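Local coordinates for protein histidinol-phosphatase (PDB 3FVV) that probably catalyses the hydrolysis of L-histidinol phosphate to L-histidinol and phosphate in histidine biosynthesis, as a magnesium-dependent hydrolase of the HAD superfamily, at residues R4-F9 against L173-F178; L15-S20 against R90-V95; F64-L69 against G148-T153; H133-D138 against T153-E158. All coordinates share one frame; numbering follows the deposited sequence.

Contact 1: residues R4-F9 against L173-F178; sequences RRLALF and LALGDF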
loop_
_atom_site.group_PDB
_atom_site.type_symbol
_atom_site.label_atom_id
_atom_site.label_comp_id
_atom_site.label_asym_id
_atom_site.label_seq_id
_atom_site.Cartn_x
_atom_site.Cartn_y
_atom_site.Cartn_z
ATOM N N ARG A 4 -12.391 21.260 -6.160
ATOM C CA ARG A 4 -12.126 19.860 -5.844
ATOM C C ARG A 4 -10.900 19.625 -4.916
ATOM O O ARG A 4 -9.953 20.398 -4.901
ATOM C CB ARG A 4 -11.996 19.048 -7.119
ATOM C CG ARG A 4 -12.300 17.598 -6.842
ATOM C CD ARG A 4 -12.256 16.751 -8.074
ATOM N NE ARG A 4 -12.911 15.474 -7.778
ATOM C CZ ARG A 4 -12.988 14.437 -8.620
ATOM N NH1 ARG A 4 -12.428 14.518 -9.843
ATOM N NH2 ARG A 4 -13.622 13.321 -8.233
ATOM N N ARG A 5 -10.948 18.578 -4.106
ATOM C CA ARG A 5 -9.795 18.206 -3.293
ATOM C C ARG A 5 -9.289 16.827 -3.712
ATOM O O ARG A 5 -10.012 16.051 -4.341
ATOM C CB ARG A 5 -10.137 18.283 -1.819
ATOM C CG ARG A 5 -10.866 19.662 -1.519
ATOM C CD ARG A 5 -11.410 19.744 -0.153
ATOM N NE ARG A 5 -12.060 18.481 0.204
ATOM C CZ ARG A 5 -12.494 18.213 1.429
ATOM N NH1 ARG A 5 -12.402 19.156 2.380
ATOM N NH2 ARG A 5 -13.059 17.043 1.707
ATOM N N LEU A 6 -8.032 16.560 -3.407
ATOM C CA LEU A 6 -7.431 15.247 -3.669
ATOM C C LEU A 6 -7.277 14.557 -2.312
ATOM O O LEU A 6 -6.837 15.187 -1.316
ATOM C CB LEU A 6 -6.073 15.422 -4.297
ATOM C CG LEU A 6 -5.294 14.188 -4.719
ATOM C CD1 LEU A 6 -6.005 13.488 -5.818
ATOM C CD2 LEU A 6 -3.872 14.692 -5.086
ATOM N N ALA A 7 -7.611 13.271 -2.277
ATOM C CA ALA A 7 -7.408 12.509 -1.079
ATOM C C ALA A 7 -6.648 11.224 -1.345
ATOM O O ALA A 7 -7.147 10.306 -2.022
ATOM C CB ALA A 7 -8.837 12.196 -0.415
ATOM N N LEU A 8 -5.474 11.119 -0.748
ATOM C CA LEU A 8 -4.600 9.985 -0.903
ATOM C C LEU A 8 -4.536 9.225 0.426
ATOM O O LEU A 8 -4.365 9.819 1.510
ATOM C CB LEU A 8 -3.182 10.452 -1.273
ATOM C CG LEU A 8 -3.146 11.379 -2.522
ATOM C CD1 LEU A 8 -1.682 11.898 -2.755
ATOM C CD2 LEU A 8 -3.708 10.734 -3.764
ATOM N N PHE A 9 -4.619 7.904 0.308
ATOM C CA PHE A 9 -4.540 7.009 1.431
ATOM C C PHE A 9 -3.423 6.000 1.318
ATOM O O PHE A 9 -3.352 5.253 0.368
ATOM C CB PHE A 9 -5.872 6.294 1.570
ATOM C CG PHE A 9 -7.015 7.208 1.631
ATOM C CD1 PHE A 9 -7.374 7.797 2.830
ATOM C CD2 PHE A 9 -7.716 7.520 0.487
ATOM C CE1 PHE A 9 -8.425 8.653 2.894
ATOM C CE2 PHE A 9 -8.795 8.373 0.526
ATOM C CZ PHE A 9 -9.176 8.922 1.742
ATOM N N LEU A 173 -4.116 16.439 -14.958
ATOM C CA LEU A 173 -4.270 17.208 -13.719
ATOM C C LEU A 173 -2.911 17.345 -13.029
ATOM O O LEU A 173 -1.978 16.666 -13.394
ATOM C CB LEU A 173 -5.170 16.446 -12.745
ATOM C CG LEU A 173 -6.634 16.255 -13.105
ATOM C CD1 LEU A 173 -7.179 15.099 -12.286
ATOM C CD2 LEU A 173 -7.351 17.539 -12.820
ATOM N N ALA A 174 -2.867 18.154 -11.976
ATOM C CA ALA A 174 -1.677 18.326 -11.132
ATOM C C ALA A 174 -2.104 18.727 -9.701
ATOM O O ALA A 174 -3.222 19.232 -9.478
ATOM C CB ALA A 174 -0.818 19.359 -11.694
ATOM N N LEU A 175 -1.162 18.614 -8.784
ATOM C CA LEU A 175 -1.422 18.698 -7.350
ATOM C C LEU A 175 -1.954 20.074 -6.955
ATOM O O LEU A 175 -2.795 20.242 -6.031
ATOM C CB LEU A 175 -0.094 18.398 -6.632
ATOM C CG LEU A 175 0.037 17.702 -5.280
ATOM C CD1 LEU A 175 -0.902 16.487 -5.162
ATOM C CD2 LEU A 175 1.565 17.365 -5.113
ATOM N N GLY A 176 -1.445 21.087 -7.652
ATOM C CA GLY A 176 -1.925 22.462 -7.443
ATOM C C GLY A 176 -3.224 22.791 -8.141
ATOM O O GLY A 176 -3.732 23.880 -7.980
ATOM N N ASP A 177 -3.783 21.884 -8.937
ATOM C CA ASP A 177 -5.161 22.051 -9.410
ATOM C C ASP A 177 -6.197 21.935 -8.225
ATOM O O ASP A 177 -7.325 22.430 -8.323
ATOM C CB ASP A 177 -5.531 20.982 -10.477
ATOM C CG ASP A 177 -4.728 21.096 -11.772
ATOM O OD1 ASP A 177 -4.218 22.209 -12.052
ATOM O OD2 ASP A 177 -4.614 20.048 -12.498
ATOM N N PHE A 178 -5.838 21.289 -7.117
ATOM C CA PHE A 178 -6.825 21.027 -6.037
ATOM C C PHE A 178 -6.847 22.121 -4.993
ATOM O O PHE A 178 -5.830 22.687 -4.667
ATOM C CB PHE A 178 -6.504 19.690 -5.387
ATOM C CG PHE A 178 -6.549 18.591 -6.353
ATOM C CD1 PHE A 178 -7.759 18.052 -6.728
ATOM C CD2 PHE A 178 -5.392 18.174 -6.996
ATOM C CE1 PHE A 178 -7.813 17.061 -7.670
ATOM C CE2 PHE A 178 -5.450 17.193 -7.967
ATOM C CZ PHE A 178 -6.668 16.641 -8.297
#

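Contact 2: residues L15-S20 against R90-V95; sequences LLPLDS and RPSLTV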
loop_
_atom_site.group_PDB
_atom_site.type_symbol
_atom_site.label_atom_id
_atom_site.label_comp_id
_atom_site.label_asym_id
_atom_site.label_seq_id
_atom_site.Cartn_x
_atom_site.Cartn_y
_atom_site.Cartn_z
ATOM N N LEU A 15 -5.108 2.156 6.634
ATOM C CA LEU A 15 -6.497 1.750 6.439
ATOM C C LEU A 15 -6.749 0.342 6.959
ATOM O O LEU A 15 -7.878 0.022 7.244
ATOM C CB LEU A 15 -6.922 1.916 4.977
ATOM C CG LEU A 15 -7.105 3.345 4.415
ATOM C CD1 LEU A 15 -7.667 3.258 3.014
ATOM C CD2 LEU A 15 -8.016 4.204 5.326
ATOM N N LEU A 16 -5.696 -0.490 7.133
ATOM C CA LEU A 16 -5.855 -1.841 7.641
ATOM C C LEU A 16 -4.942 -2.003 8.867
ATOM O O LEU A 16 -3.835 -1.463 8.886
ATOM C CB LEU A 16 -5.488 -2.891 6.586
ATOM C CG LEU A 16 -6.249 -2.919 5.269
ATOM C CD1 LEU A 16 -5.525 -3.901 4.342
ATOM C CD2 LEU A 16 -7.645 -3.299 5.535
ATOM N N PRO A 17 -5.411 -2.730 9.894
ATOM C CA PRO A 17 -4.623 -2.903 11.098
ATOM C C PRO A 17 -3.603 -4.015 10.900
ATOM O O PRO A 17 -3.324 -4.722 11.798
ATOM C CB PRO A 17 -5.672 -3.299 12.149
ATOM C CG PRO A 17 -6.752 -3.965 11.374
ATOM C CD PRO A 17 -6.768 -3.293 10.037
ATOM N N LEU A 18 -3.029 -4.134 9.717
ATOM C CA LEU A 18 -2.051 -5.147 9.466
ATOM C C LEU A 18 -1.215 -4.700 8.251
ATOM O O LEU A 18 -1.508 -3.683 7.589
ATOM C CB LEU A 18 -2.761 -6.493 9.243
ATOM C CG LEU A 18 -3.944 -6.548 8.225
ATOM C CD1 LEU A 18 -3.418 -6.608 6.810
ATOM C CD2 LEU A 18 -4.958 -7.688 8.496
ATOM N N ASP A 19 -0.162 -5.451 7.985
ATOM C CA ASP A 19 0.645 -5.275 6.787
ATOM C C ASP A 19 0.233 -6.328 5.774
ATOM O O ASP A 19 0.548 -7.536 5.891
ATOM C CB ASP A 19 2.157 -5.425 7.109
ATOM C CG ASP A 19 3.011 -5.404 5.850
ATOM O OD1 ASP A 19 2.553 -4.942 4.801
ATOM O OD2 ASP A 19 4.147 -5.852 5.912
ATOM N N SER A 20 -0.421 -5.862 4.734
ATOM C CA SER A 20 -0.988 -6.741 3.750
ATOM C C SER A 20 0.139 -7.501 2.970
ATOM O O SER A 20 -0.047 -8.614 2.528
ATOM C CB SER A 20 -1.962 -5.973 2.848
ATOM O OG SER A 20 -1.324 -5.114 1.901
ATOM N N ARG A 90 -10.706 -8.921 4.637
ATOM C CA ARG A 90 -12.061 -8.457 4.941
ATOM C C ARG A 90 -12.389 -8.343 6.425
ATOM O O ARG A 90 -12.925 -7.338 6.845
ATOM C CB ARG A 90 -13.133 -9.325 4.311
ATOM C CG ARG A 90 -13.289 -9.063 2.930
ATOM C CD ARG A 90 -14.741 -8.926 2.490
ATOM N NE ARG A 90 -14.688 -8.170 1.250
ATOM C CZ ARG A 90 -15.056 -6.896 1.117
ATOM N NH1 ARG A 90 -14.933 -6.328 -0.058
ATOM N NH2 ARG A 90 -15.556 -6.193 2.120
ATOM N N PRO A 91 -12.065 -9.357 7.205
ATOM C CA PRO A 91 -12.411 -9.213 8.607
ATOM C C PRO A 91 -11.576 -8.174 9.346
ATOM O O PRO A 91 -11.841 -7.947 10.499
ATOM C CB PRO A 91 -12.107 -10.586 9.205
ATOM C CG PRO A 91 -12.061 -11.536 8.024
ATOM C CD PRO A 91 -11.531 -10.697 6.888
ATOM N N SER A 92 -10.533 -7.613 8.746
ATOM C CA SER A 92 -9.784 -6.569 9.398
ATOM C C SER A 92 -10.267 -5.174 8.972
ATOM O O SER A 92 -9.680 -4.179 9.372
ATOM C CB SER A 92 -8.292 -6.730 9.023
ATOM O OG SER A 92 -8.018 -6.190 7.718
ATOM N N LEU A 93 -11.261 -5.115 8.070
ATOM C CA LEU A 93 -11.843 -3.872 7.682
ATOM C C LEU A 93 -12.639 -3.288 8.853
ATOM O O LEU A 93 -13.459 -3.987 9.440
ATOM C CB LEU A 93 -12.771 -4.065 6.501
ATOM C CG LEU A 93 -12.250 -3.578 5.170
ATOM C CD1 LEU A 93 -10.936 -4.191 4.866
ATOM C CD2 LEU A 93 -13.317 -3.909 4.129
ATOM N N THR A 94 -12.378 -2.044 9.228
ATOM C CA THR A 94 -13.104 -1.407 10.352
ATOM C C THR A 94 -13.953 -0.282 9.788
ATOM O O THR A 94 -13.590 0.344 8.759
ATOM C CB THR A 94 -12.181 -0.776 11.349
ATOM O OG1 THR A 94 -11.370 0.271 10.717
ATOM C CG2 THR A 94 -11.295 -1.850 12.015
ATOM N N VAL A 95 -15.048 -0.012 10.478
ATOM C CA VAL A 95 -15.918 1.073 10.137
ATOM C C VAL A 95 -15.184 2.421 10.156
ATOM O O VAL A 95 -15.454 3.253 9.277
ATOM C CB VAL A 95 -17.246 1.103 10.989
ATOM C CG1 VAL A 95 -16.970 1.529 12.388
ATOM C CG2 VAL A 95 -18.260 2.061 10.307
HETATM O O HOH W 1 -9.649 -1.338 8.753
#

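Contact 3: residues F64-L69 against G148-T153; sequences FMLGLL and GRIEGT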
loop_
_atom_site.group_PDB
_atom_site.type_symbol
_atom_site.label_atom_id
_atom_site.label_comp_id
_atom_site.label_asym_id
_atom_site.label_seq_id
_atom_site.Cartn_x
_atom_site.Cartn_y
_atom_site.Cartn_z
ATOM N N PHE A 64 11.718 -10.067 -3.655
ATOM C CA PHE A 64 11.368 -11.359 -2.983
ATOM C C PHE A 64 9.830 -11.572 -2.950
ATOM O O PHE A 64 9.316 -12.664 -3.188
ATOM C CB PHE A 64 11.915 -11.389 -1.566
ATOM C CG PHE A 64 11.406 -12.545 -0.762
ATOM C CD1 PHE A 64 12.122 -13.716 -0.689
ATOM C CD2 PHE A 64 10.182 -12.463 -0.097
ATOM C CE1 PHE A 64 11.614 -14.828 0.039
ATOM C CE2 PHE A 64 9.679 -13.545 0.597
ATOM C CZ PHE A 64 10.402 -14.726 0.663
ATOM N N MET A 65 9.119 -10.522 -2.591
ATOM C CA MET A 65 7.651 -10.525 -2.581
ATOM C C MET A 65 7.039 -10.823 -3.960
ATOM O O MET A 65 6.120 -11.614 -4.077
ATOM C CB MET A 65 7.118 -9.189 -1.991
ATOM C CG MET A 65 7.434 -8.963 -0.479
ATOM S SD MET A 65 6.804 -10.352 0.584
ATOM C CE MET A 65 6.687 -9.530 2.151
ATOM N N LEU A 66 7.575 -10.243 -5.019
ATOM C CA LEU A 66 7.082 -10.500 -6.375
ATOM C C LEU A 66 7.454 -11.882 -6.833
ATOM O O LEU A 66 6.765 -12.471 -7.696
ATOM C CB LEU A 66 7.587 -9.470 -7.395
ATOM C CG LEU A 66 7.223 -8.033 -7.058
ATOM C CD1 LEU A 66 7.750 -7.078 -8.099
ATOM C CD2 LEU A 66 5.725 -7.863 -6.955
ATOM N N GLY A 67 8.536 -12.409 -6.271
ATOM C CA GLY A 67 8.980 -13.744 -6.597
ATOM C C GLY A 67 7.938 -14.720 -6.113
ATOM O O GLY A 67 7.805 -15.796 -6.671
ATOM N N LEU A 68 7.166 -14.359 -5.090
ATOM C CA LEU A 68 6.076 -15.232 -4.686
ATOM C C LEU A 68 4.986 -15.396 -5.786
ATOM O O LEU A 68 4.353 -16.421 -5.896
ATOM C CB LEU A 68 5.451 -14.713 -3.400
ATOM C CG LEU A 68 6.400 -14.786 -2.192
ATOM C CD1 LEU A 68 5.822 -14.079 -0.979
ATOM C CD2 LEU A 68 6.698 -16.239 -1.924
ATOM N N LEU A 69 4.775 -14.341 -6.563
ATOM C CA LEU A 69 3.836 -14.357 -7.690
ATOM C C LEU A 69 4.348 -15.124 -8.917
ATOM O O LEU A 69 3.571 -15.780 -9.650
ATOM C CB LEU A 69 3.519 -12.906 -8.062
ATOM C CG LEU A 69 2.930 -11.957 -6.991
ATOM C CD1 LEU A 69 2.679 -10.589 -7.681
ATOM C CD2 LEU A 69 1.641 -12.454 -6.305
ATOM N N GLY A 148 8.605 -11.575 -11.430
ATOM C CA GLY A 148 9.455 -11.307 -10.262
ATOM C C GLY A 148 10.154 -9.950 -10.215
ATOM O O GLY A 148 10.765 -9.586 -9.174
ATOM N N ARG A 149 10.029 -9.165 -11.302
ATOM C CA ARG A 149 10.612 -7.844 -11.394
ATOM C C ARG A 149 9.577 -6.725 -11.237
ATOM O O ARG A 149 8.369 -6.902 -11.511
ATOM C CB ARG A 149 11.337 -7.699 -12.739
ATOM C CG ARG A 149 12.347 -8.838 -13.029
ATOM C CD ARG A 149 13.321 -8.437 -14.121
ATOM N NE ARG A 149 12.613 -7.949 -15.314
ATOM C CZ ARG A 149 13.223 -7.492 -16.410
ATOM N NH1 ARG A 149 14.537 -7.520 -16.499
ATOM N NH2 ARG A 149 12.517 -7.068 -17.451
ATOM N N ILE A 150 10.038 -5.562 -10.795
ATOM C CA ILE A 150 9.197 -4.350 -10.671
ATOM C C ILE A 150 9.073 -3.651 -12.006
ATOM O O ILE A 150 10.056 -3.503 -12.700
ATOM C CB ILE A 150 9.809 -3.338 -9.697
ATOM C CG1 ILE A 150 9.833 -3.941 -8.296
ATOM C CG2 ILE A 150 8.992 -2.039 -9.649
ATOM C CD1 ILE A 150 10.642 -3.149 -7.299
ATOM N N GLU A 151 7.861 -3.237 -12.358
ATOM C CA GLU A 151 7.609 -2.474 -13.543
ATOM C C GLU A 151 7.518 -1.014 -13.154
ATOM O O GLU A 151 6.599 -0.587 -12.421
ATOM C CB GLU A 151 6.313 -3.018 -14.173
ATOM C CG GLU A 151 5.721 -2.286 -15.335
ATOM C CD GLU A 151 6.378 -2.693 -16.602
ATOM O OE1 GLU A 151 6.319 -3.896 -16.954
ATOM O OE2 GLU A 151 6.937 -1.786 -17.269
ATOM N N GLY A 152 8.491 -0.225 -13.599
ATOM C CA GLY A 152 8.467 1.227 -13.394
ATOM C C GLY A 152 8.913 1.620 -11.990
ATOM O O GLY A 152 9.786 0.979 -11.421
ATOM N N THR A 153 8.412 2.744 -11.481
ATOM C CA THR A 153 8.907 3.275 -10.233
ATOM C C THR A 153 8.085 2.658 -9.088
ATOM O O THR A 153 6.866 2.632 -9.164
ATOM C CB THR A 153 8.743 4.794 -10.175
ATOM O OG1 THR A 153 9.455 5.381 -11.257
ATOM C CG2 THR A 153 9.268 5.372 -8.857
#

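Contact 4: residues H133-D138 against T153-E158; sequences HLIATD and TPSFRE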
loop_
_atom_site.group_PDB
_atom_site.type_symbol
_atom_site.label_atom_id
_atom_site.label_comp_id
_atom_site.label_asym_id
_atom_site.label_seq_id
_atom_site.Cartn_x
_atom_site.Cartn_y
_atom_site.Cartn_z
ATOM N N HIS A 133 -8.881 4.471 -7.829
ATOM C CA HIS A 133 -7.487 4.703 -8.312
ATOM C C HIS A 133 -6.517 4.083 -7.364
ATOM O O HIS A 133 -6.631 4.294 -6.133
ATOM C CB HIS A 133 -7.229 6.205 -8.394
ATOM C CG HIS A 133 -8.126 6.886 -9.385
ATOM N ND1 HIS A 133 -7.969 6.717 -10.751
ATOM C CD2 HIS A 133 -9.238 7.633 -9.219
ATOM C CE1 HIS A 133 -8.939 7.359 -11.378
ATOM N NE2 HIS A 133 -9.720 7.923 -10.468
ATOM N N LEU A 134 -5.535 3.380 -7.916
ATOM C CA LEU A 134 -4.526 2.674 -7.118
ATOM C C LEU A 134 -3.157 3.061 -7.631
ATOM O O LEU A 134 -2.877 2.914 -8.809
ATOM C CB LEU A 134 -4.650 1.181 -7.316
ATOM C CG LEU A 134 -3.609 0.297 -6.598
ATOM C CD1 LEU A 134 -3.682 0.402 -5.087
ATOM C CD2 LEU A 134 -3.772 -1.133 -7.028
ATOM N N ILE A 135 -2.302 3.503 -6.741
ATOM C CA ILE A 135 -0.976 3.906 -7.112
ATOM C C ILE A 135 -0.056 3.020 -6.259
ATOM O O ILE A 135 0.354 3.377 -5.122
ATOM C CB ILE A 135 -0.775 5.429 -6.886
ATOM C CG1 ILE A 135 -1.791 6.274 -7.705
ATOM C CG2 ILE A 135 0.645 5.846 -7.258
ATOM C CD1 ILE A 135 -2.106 7.658 -7.089
ATOM N N ALA A 136 0.219 1.838 -6.804
ATOM C CA ALA A 136 0.947 0.770 -6.099
ATOM C C ALA A 136 2.171 0.325 -6.884
ATOM O O ALA A 136 2.248 0.529 -8.072
ATOM C CB ALA A 136 0.030 -0.473 -5.860
ATOM N N THR A 137 3.144 -0.293 -6.207
ATOM C CA THR A 137 4.291 -0.902 -6.907
ATOM C C THR A 137 3.684 -1.949 -7.848
ATOM O O THR A 137 2.784 -2.701 -7.462
ATOM C CB THR A 137 5.234 -1.492 -5.911
ATOM O OG1 THR A 137 5.719 -0.400 -5.131
ATOM C CG2 THR A 137 6.466 -2.278 -6.569
ATOM N N ASP A 138 4.120 -1.937 -9.093
ATOM C CA ASP A 138 3.533 -2.795 -10.094
ATOM C C ASP A 138 4.462 -3.933 -10.421
ATOM O O ASP A 138 5.630 -3.732 -10.792
ATOM C CB ASP A 138 3.198 -2.041 -11.388
ATOM C CG ASP A 138 2.053 -1.022 -11.183
ATOM O OD1 ASP A 138 1.032 -1.355 -10.506
ATOM O OD2 ASP A 138 2.207 0.107 -11.701
ATOM N N THR A 153 8.412 2.744 -11.481
ATOM C CA THR A 153 8.907 3.275 -10.233
ATOM C C THR A 153 8.085 2.658 -9.088
ATOM O O THR A 153 6.866 2.632 -9.164
ATOM C CB THR A 153 8.743 4.794 -10.175
ATOM O OG1 THR A 153 9.455 5.381 -11.257
ATOM C CG2 THR A 153 9.268 5.372 -8.857
ATOM N N PRO A 154 8.764 2.148 -8.043
ATOM C CA PRO A 154 8.063 1.661 -6.882
ATOM C C PRO A 154 7.329 2.774 -6.138
ATOM O O PRO A 154 7.793 3.930 -6.100
ATOM C CB PRO A 154 9.147 1.023 -6.009
ATOM C CG PRO A 154 10.455 1.294 -6.686
ATOM C CD PRO A 154 10.218 1.893 -8.014
ATOM N N SER A 155 6.172 2.422 -5.599
ATOM C CA SER A 155 5.351 3.352 -4.828
ATOM C C SER A 155 5.781 3.256 -3.367
ATOM O O SER A 155 5.083 2.772 -2.491
ATOM C CB SER A 155 3.879 3.056 -5.049
ATOM O OG SER A 155 3.136 4.180 -4.653
ATOM N N PHE A 156 7.001 3.716 -3.154
ATOM C CA PHE A 156 7.679 3.568 -1.859
ATOM C C PHE A 156 8.563 4.773 -1.619
ATOM O O PHE A 156 9.321 5.194 -2.489
ATOM C CB PHE A 156 8.470 2.270 -1.817
ATOM C CG PHE A 156 9.201 2.038 -0.528
ATOM C CD1 PHE A 156 8.525 1.763 0.615
ATOM C CD2 PHE A 156 10.608 2.059 -0.498
ATOM C CE1 PHE A 156 9.211 1.538 1.837
ATOM C CE2 PHE A 156 11.318 1.802 0.674
ATOM C CZ PHE A 156 10.601 1.538 1.862
ATOM N N ARG A 157 8.415 5.342 -0.437
ATOM C CA ARG A 157 9.144 6.532 -0.078
ATOM C C ARG A 157 8.978 7.651 -1.116
ATOM O O ARG A 157 7.860 8.051 -1.421
ATOM C CB ARG A 157 10.620 6.189 0.150
ATOM C CG ARG A 157 10.826 5.261 1.271
ATOM C CD ARG A 157 12.290 5.227 1.675
ATOM N NE ARG A 157 12.425 4.518 2.952
ATOM C CZ ARG A 157 13.270 3.499 3.202
ATOM N NH1 ARG A 157 14.120 3.045 2.272
ATOM N NH2 ARG A 157 13.291 2.922 4.413
ATOM N N GLU A 158 10.091 8.153 -1.654
ATOM C CA GLU A 158 10.039 9.245 -2.613
ATOM C C GLU A 158 9.317 8.795 -3.889
ATOM O O GLU A 158 8.819 9.617 -4.639
ATOM C CB GLU A 158 11.457 9.793 -2.998
ATOM C CG GLU A 158 12.599 9.670 -1.932
ATOM C CD GLU A 158 13.380 8.307 -2.004
ATOM O OE1 GLU A 158 14.014 7.986 -3.062
ATOM O OE2 GLU A 158 13.397 7.560 -0.986
HETATM O O HOH W 2 6.193 0.070 -9.707
#

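Contact 1: residues R4-F9 against L173-F178
L175 is the first residue of 173-178 to reach the strand, and it does so with one methyl: its CD1 meets L6 CD2 at 3.5 Å, closer than usual van der Waals contact, the two side chains crossing at about a right angle. L175 opens a short 3-10 turn (175-177). D177 ties the turn back to the residue before it: OD2 takes the A174 N-H at 2.6 Å, from well above the carboxylate plane, while D177 N returns a bond to A174 O. The turn then delivers F178, the main body of the contact. With CG anti to its carbonyl carbon (chi1 -59°), the ring lies against L6. L6 CB sits over the centre of one face, 3.8 Å from the centroid and only 9° off the normal, a CH-pi contact. L6 CD1 and CD2 reach CZ and CE2 at the far end of the ring. R4 O lies at the ring edge, near its plane, and 3.4 Å from F178 CA. Leucine and phenylalanine suit this buried place, where L6 also touches W167 and F178 touches L168 of helix 158-170. The arginines turn their polar ends elsewhere, R4 to G108 O and R5 to a salt bridge with D109. The arrangement belongs to the Rossmann-like HAD core: helix 158-170 is followed by strand 180-185, which runs parallel to strand 5-9, the strand that leads into the DxDxT signature.

Contact 2: residues L15-S20 against R90-V95
One water holds L15, S92 and T94 together. It donates to L15 O at 2.7 Å and to S92 O at 2.9 Å, and accepts the T94 N-H at 2.9 Å, so three backbone groups that do not meet directly are bridged. P17 brings the C-H side of its ring up to the same S92 O, with CD at 3.1 Å and CG at 3.6 Å, a close carbon-to-oxygen contact. The side chain of S92 lies among leucines. L18 CD2 touches both its CB and its OG, the latter at 3.5 Å, and L16 CD2 comes to the same OG at 3.6 Å. The hydroxyl stands between the backbone N and the carbonyl carbon (chi1 80°), and its hydrogen bond goes to I89 O of helix 74-89, so a polar atom flanked by two leucine methyls still has a partner. L16 CD2 also presses on L93 CD1 at 3.5 Å, tighter than usual for carbons. Each loop ends in an N-cap: D19 OD1 takes the D21 N-H at the start of helix 20-30, and T94 OG1 that of A97 in helix 95-106. These loops flank the mostly helical insertion that follows the first HAD motif, the place of a cap domain. Their direct contact is apolar or carbon to oxygen, the polar link runs through one water, and the S92 hydroxyl is satisfied from its own side.

Contact 3: residues F64-L69 against G148-T153
The backbones of G67 and G148 come together with CA atoms 4.4 Å apart, where helix 58-70 meets the corner between strands 145-147 and 150-151. G148 turns that corner with phi at 92°, a conformation in which a beta carbon would press on the preceding carbonyl oxygen. The lack of side chains on both glycines allows the backbones to come this near, since a CB on G148 would lie about 4.1 Å from G67 CA. Beside them L66 carries the side-chain contact. Its CB lies 3.6 Å from G148 O, and its chain extends with CD1 anti to CA (chi2 180°), which takes that methyl over the peptide of R149 to within 3.5 Å of R149 O. The same CD1 meets I150 CG1 at 3.8 Å, one branched aliphatic chain against another. R149 points its CB away from the helix, and its guanidinium forms a salt bridge with E140 on the neighbouring strand. L66 also touches P139 and N118. No hydrogen bond joins 64-69 to 148-153: one leucine lays its CB and CD1 against peptide groups. Between these segments the contact rests on van der Waals packing of leucine carbons on peptide groups and I150, joining a helix of the probable cap to the core's hairpin.

Contact 4: residues H133-D138 against T153-E158
The loop that carries the chain from the beta-hairpin into helix 158-170 is bound here to the middle of core strand 133-142, where it is interrupted at T137, through S155, T137 and I135. S155 makes two hydrogen bonds across it. Its OG, anti to the backbone N (chi1 -162°), donates to I135 O at 2.9 Å, meeting that oxygen from well above the carbonyl plane (54° out of it). Its backbone N-H goes to T137 OG1, also at 2.9 Å and with an N-H...O angle of 151°. T137 OG1 is placed beside its own backbone N and, A116 O being a carbonyl oxygen, gives its proton to it in a further, weak hydrogen bond. Threonine fits because its oxygen can do both; P154 CB lies 3.8 Å from the same OG1. S155 CB packs 3.7 Å from A136 C, a closeness that suits a short side chain. Beside them a water accepts the D138 N-H and donates to T153 O at 2.7 Å. R163 of helix 158-170 ties the same pair of chains, its NH1 bonding both A136 O and T153 O. S155 is the centre of an inverse gamma turn, and its side chain touches K160, probably the motif III lysine. The arrangement is consistent with the loop that leads into the motif III helix of HAD phosphatases.

How the contacts relate
Contacts 3 and 4 are neighbours, with centres about 12 Å apart: they share T153, and E151 N lies 2.8 Å from D138 O, a probable hydrogen bond pairing strands 150-151 and 133-142. Contacts 1 and 2 have centres about 25 Å apart yet touch, F9 CB to L15 CD1 at 3.8 Å, because only the DxDxT signature separates their first segments. K160, on the helix after the 153-158 loop of contact 4, probably belongs with that signature to the phosphatase site. Contacts 2 and 3, about 23 Å apart between centres and on opposite sides of the chain's centre, both involve the helical insertion, at its connecting loops and helix 58-70. Contact 1 stays within the core.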